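Local coordinates for extracellular solute-binding protein, family 3 (Methylophaga aminisulfidivorans MP, PDB 5SV6), which is of unknown function but has a periplasmic binding protein-like architecture and is probably linked to the methanol dehydrogenase system, at residues T119-I131 / I279-L291. Residues are numbered along the deposited sequence; the frame is centred on the assembly and turned at random.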
# COMPACT_ATOMS: atom_id res chain seq x y z
N THR A 119 9.84 13.03 6.90
CA THR A 119 9.15 12.67 5.67
C THR A 119 9.22 13.82 4.66
O THR A 119 9.14 14.99 5.02
CB THR A 119 7.68 12.28 5.90
OG1 THR A 119 7.06 13.24 6.76
CG2 THR A 119 7.58 10.90 6.55
N SER A 120 9.35 13.46 3.40
CA SER A 120 9.43 14.44 2.32
C SER A 120 8.06 15.06 2.11
O SER A 120 7.06 14.59 2.67
CB SER A 120 9.86 13.72 1.04
OG SER A 120 8.78 12.94 0.55
N ASP A 121 8.01 16.10 1.28
CA ASP A 121 6.74 16.51 0.69
C ASP A 121 6.11 15.26 0.09
O ASP A 121 6.80 14.43 -0.52
CB ASP A 121 6.96 17.55 -0.44
CG ASP A 121 7.63 18.82 0.05
OD1 ASP A 121 7.45 19.18 1.22
OD2 ASP A 121 8.37 19.45 -0.75
N PRO A 122 4.79 15.09 0.28
CA PRO A 122 4.11 13.92 -0.29
C PRO A 122 4.25 13.91 -1.81
O PRO A 122 4.12 14.97 -2.43
CB PRO A 122 2.64 14.14 0.08
CG PRO A 122 2.65 15.14 1.19
CD PRO A 122 3.87 16.00 0.99
N TYR A 123 4.54 12.75 -2.41
CA TYR A 123 4.65 12.71 -3.87
C TYR A 123 3.43 12.06 -4.52
O TYR A 123 3.29 12.08 -5.74
CB TYR A 123 5.98 12.10 -4.34
CG TYR A 123 6.23 10.66 -3.93
CD1 TYR A 123 6.85 10.34 -2.72
CD2 TYR A 123 5.90 9.62 -4.78
CE1 TYR A 123 7.08 9.02 -2.35
CE2 TYR A 123 6.14 8.30 -4.44
CZ TYR A 123 6.72 8.01 -3.23
OH TYR A 123 6.94 6.69 -2.90
N TYR A 124 2.56 11.48 -3.70
CA TYR A 124 1.19 11.16 -4.14
C TYR A 124 0.25 10.90 -2.98
O TYR A 124 0.67 10.77 -1.84
CB TYR A 124 1.13 9.98 -5.12
CG TYR A 124 1.51 8.60 -4.58
CD1 TYR A 124 0.55 7.59 -4.48
CD2 TYR A 124 2.81 8.30 -4.22
CE1 TYR A 124 0.89 6.32 -4.00
CE2 TYR A 124 3.17 7.04 -3.75
CZ TYR A 124 2.20 6.05 -3.65
OH TYR A 124 2.57 4.80 -3.19
N LYS A 125 -1.03 10.80 -3.31
CA LYS A 125 -2.04 10.43 -2.33
C LYS A 125 -2.93 9.36 -2.96
O LYS A 125 -3.33 9.47 -4.13
CB LYS A 125 -2.85 11.67 -1.94
CG LYS A 125 -3.89 11.47 -0.81
CD LYS A 125 -4.66 12.79 -0.59
CE LYS A 125 -5.71 12.65 0.50
NZ LYS A 125 -6.35 13.96 0.79
N SER A 126 -3.21 8.31 -2.21
CA SER A 126 -4.14 7.30 -2.71
C SER A 126 -5.03 6.84 -1.57
O SER A 126 -5.01 7.43 -0.50
CB SER A 126 -3.40 6.14 -3.37
OG SER A 126 -4.28 5.36 -4.15
N GLY A 127 -5.83 5.82 -1.81
CA GLY A 127 -6.73 5.34 -0.77
C GLY A 127 -7.00 3.86 -0.84
O GLY A 127 -6.67 3.20 -1.83
N TYR A 128 -7.57 3.34 0.24
CA TYR A 128 -8.12 1.99 0.27
C TYR A 128 -9.31 2.00 -0.67
O TYR A 128 -9.96 3.02 -0.84
CB TYR A 128 -8.53 1.61 1.70
CG TYR A 128 -7.33 1.26 2.53
CD1 TYR A 128 -6.54 2.26 3.09
CD2 TYR A 128 -6.94 -0.06 2.71
CE1 TYR A 128 -5.40 1.94 3.81
CE2 TYR A 128 -5.82 -0.38 3.43
CZ TYR A 128 -5.05 0.62 3.98
OH TYR A 128 -3.92 0.30 4.70
N ALA A 129 -9.59 0.86 -1.30
CA ALA A 129 -10.64 0.78 -2.32
C ALA A 129 -11.42 -0.52 -2.25
O ALA A 129 -10.85 -1.58 -1.96
CB ALA A 129 -10.05 0.95 -3.72
N PHE A 130 -12.72 -0.44 -2.52
CA PHE A 130 -13.57 -1.61 -2.71
C PHE A 130 -13.33 -2.21 -4.08
O PHE A 130 -13.30 -1.50 -5.08
CB PHE A 130 -15.04 -1.23 -2.59
CG PHE A 130 -15.40 -0.66 -1.26
CD1 PHE A 130 -15.67 -1.49 -0.18
CD2 PHE A 130 -15.44 0.72 -1.07
CE1 PHE A 130 -15.97 -0.97 1.06
CE2 PHE A 130 -15.76 1.25 0.16
CZ PHE A 130 -16.03 0.41 1.23
N ILE A 131 -13.13 -3.52 -4.11
CA ILE A 131 -12.84 -4.22 -5.35
C ILE A 131 -13.81 -5.39 -5.49
O ILE A 131 -13.83 -6.29 -4.66
CB ILE A 131 -11.38 -4.72 -5.35
CG1 ILE A 131 -10.43 -3.52 -5.38
CG2 ILE A 131 -11.14 -5.66 -6.53
CD1 ILE A 131 -8.98 -3.84 -5.00
N ILE A 279 7.63 10.83 -12.03
CA ILE A 279 7.10 10.13 -10.85
C ILE A 279 5.61 9.82 -11.01
O ILE A 279 5.17 8.68 -10.83
CB ILE A 279 7.36 10.96 -9.58
CG1 ILE A 279 8.85 10.94 -9.25
CG2 ILE A 279 6.53 10.45 -8.42
CD1 ILE A 279 9.24 11.91 -8.16
N LYS A 280 4.83 10.84 -11.35
CA LYS A 280 3.40 10.64 -11.59
C LYS A 280 3.13 9.67 -12.75
O LYS A 280 2.15 8.92 -12.72
CB LYS A 280 2.70 11.98 -11.84
CG LYS A 280 2.66 12.92 -10.63
CD LYS A 280 1.96 12.28 -9.43
CE LYS A 280 1.58 13.29 -8.36
NZ LYS A 280 2.74 13.93 -7.69
N ALA A 281 3.99 9.68 -13.76
CA ALA A 281 3.81 8.78 -14.91
C ALA A 281 3.96 7.31 -14.54
O ALA A 281 3.19 6.47 -14.98
CB ALA A 281 4.77 9.15 -16.03
N VAL A 282 4.96 7.00 -13.72
CA VAL A 282 5.14 5.65 -13.21
C VAL A 282 3.91 5.20 -12.44
O VAL A 282 3.40 4.10 -12.64
CB VAL A 282 6.39 5.56 -12.30
CG1 VAL A 282 6.40 4.25 -11.51
CG2 VAL A 282 7.65 5.70 -13.12
N LEU A 283 3.43 6.06 -11.55
CA LEU A 283 2.31 5.72 -10.69
C LEU A 283 1.04 5.48 -11.51
O LEU A 283 0.29 4.56 -11.25
CB LEU A 283 2.07 6.84 -9.68
CG LEU A 283 3.17 7.09 -8.67
CD1 LEU A 283 2.89 8.37 -7.91
CD2 LEU A 283 3.28 5.91 -7.72
N LYS A 284 0.83 6.33 -12.50
CA LYS A 284 -0.35 6.25 -13.36
C LYS A 284 -0.28 5.00 -14.24
O LYS A 284 -1.27 4.30 -14.43
CB LYS A 284 -0.40 7.51 -14.21
CG LYS A 284 -1.67 7.75 -15.01
CD LYS A 284 -1.72 9.23 -15.40
CE LYS A 284 -2.96 9.57 -16.21
NZ LYS A 284 -3.06 8.73 -17.43
N ASP A 285 0.90 4.72 -14.78
CA ASP A 285 1.11 3.51 -15.57
C ASP A 285 0.82 2.25 -14.76
O ASP A 285 0.28 1.27 -15.28
CB ASP A 285 2.53 3.46 -16.10
CG ASP A 285 2.85 2.18 -16.80
OD1 ASP A 285 2.46 2.04 -17.98
OD2 ASP A 285 3.49 1.30 -16.18
N GLU A 286 1.19 2.29 -13.49
CA GLU A 286 0.92 1.18 -12.59
C GLU A 286 -0.58 0.95 -12.38
O GLU A 286 -1.01 -0.16 -12.04
CB GLU A 286 1.62 1.42 -11.24
CG GLU A 286 1.42 0.31 -10.20
CD GLU A 286 2.23 -0.96 -10.47
OE1 GLU A 286 3.08 -0.98 -11.40
OE2 GLU A 286 2.04 -1.95 -9.73
N GLY A 287 -1.39 2.00 -12.57
CA GLY A 287 -2.83 1.90 -12.43
C GLY A 287 -3.34 2.45 -11.11
O GLY A 287 -4.49 2.22 -10.71
N ILE A 288 -2.48 3.19 -10.43
CA ILE A 288 -2.77 3.71 -9.10
C ILE A 288 -3.66 4.94 -9.19
O ILE A 288 -3.34 5.87 -9.93
CB ILE A 288 -1.46 4.12 -8.38
CG1 ILE A 288 -0.57 2.89 -8.16
CG2 ILE A 288 -1.76 4.83 -7.05
CD1 ILE A 288 0.76 3.21 -7.52
N PRO A 289 -4.79 4.94 -8.45
CA PRO A 289 -5.66 6.12 -8.37
C PRO A 289 -4.97 7.21 -7.57
O PRO A 289 -4.50 6.99 -6.45
CB PRO A 289 -6.90 5.61 -7.61
CG PRO A 289 -6.84 4.13 -7.69
CD PRO A 289 -5.38 3.77 -7.77
N LEU A 290 -4.89 8.40 -8.17
CA LEU A 290 -4.17 9.51 -7.59
C LEU A 290 -5.15 10.57 -7.11
O LEU A 290 -5.98 11.04 -7.88
CB LEU A 290 -3.23 10.11 -8.63
CG LEU A 290 -2.11 9.15 -9.05
CD1 LEU A 290 -1.23 9.77 -10.11
CD2 LEU A 290 -1.30 8.76 -7.81
N LEU A 291 -5.05 10.92 -5.83
CA LEU A 291 -6.00 11.82 -5.22
C LEU A 291 -5.38 13.19 -4.92
O LEU A 291 -6.09 14.10 -4.47
CB LEU A 291 -6.53 11.21 -3.92
CG LEU A 291 -7.46 10.02 -4.17
CD1 LEU A 291 -7.58 9.15 -2.94
CD2 LEU A 291 -8.81 10.56 -4.60
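Leu283 covers one face of the Tyr124 ring and meets the residue with both methyls. Leu283 CD2 sits 4.1 Å from the centroid of the Tyr124 ring and only 10° off the normal, which defines a CH-pi contact over the face, while Leu283 CD1 reaches 3.6 Å from Tyr124 CG. Tyr124 takes the sterically tight rotamer with CG between backbone N and carbonyl carbon (chi1 67°), which lays the ring across the leucine. Leu290 CD2 comes to Tyr124 CB at about a right angle between the side chains (3.8 Å), and Ile279 CG2 meets Tyr123 CD2, again with the two side chains crossed.

Three hydrogen bonds also join the two segments. Lys280, bent at chi2 and chi4, brings NZ to Tyr123 O at 2.7 Å, from above the carbonyl plane; a salt bridge to Asp276 gives the ammonium a second partner. Farther along, Ser126 OG donates to Pro289 O at 2.8 Å within the carbonyl plane. The C-terminal Leu291 N bonds to Lys125 O at 2.8 Å, nearly straight at 162°. Its side chain then lies obliquely against the aliphatic part of Lys125, whose NZ forms a salt bridge with Glu237.

This is helix-on-sheet packing in a periplasmic binding protein-like fold: the C-terminal helix 276-286 and its tail lie along the long strand 118-133. The helix closes in a Schellman motif at Gly287, after which the tail turns back to the strand. Strand 118-133 pairs antiparallel with strand 247-257, Tyr123 OH reaches Met108 O, and Ile279 also packs on Leu272 of helix 262-274. Ser126 and Pro289 both touch Ala216 at the start of helix 216-224, whereas Leu291 rests on Gln250 of strand 247-257.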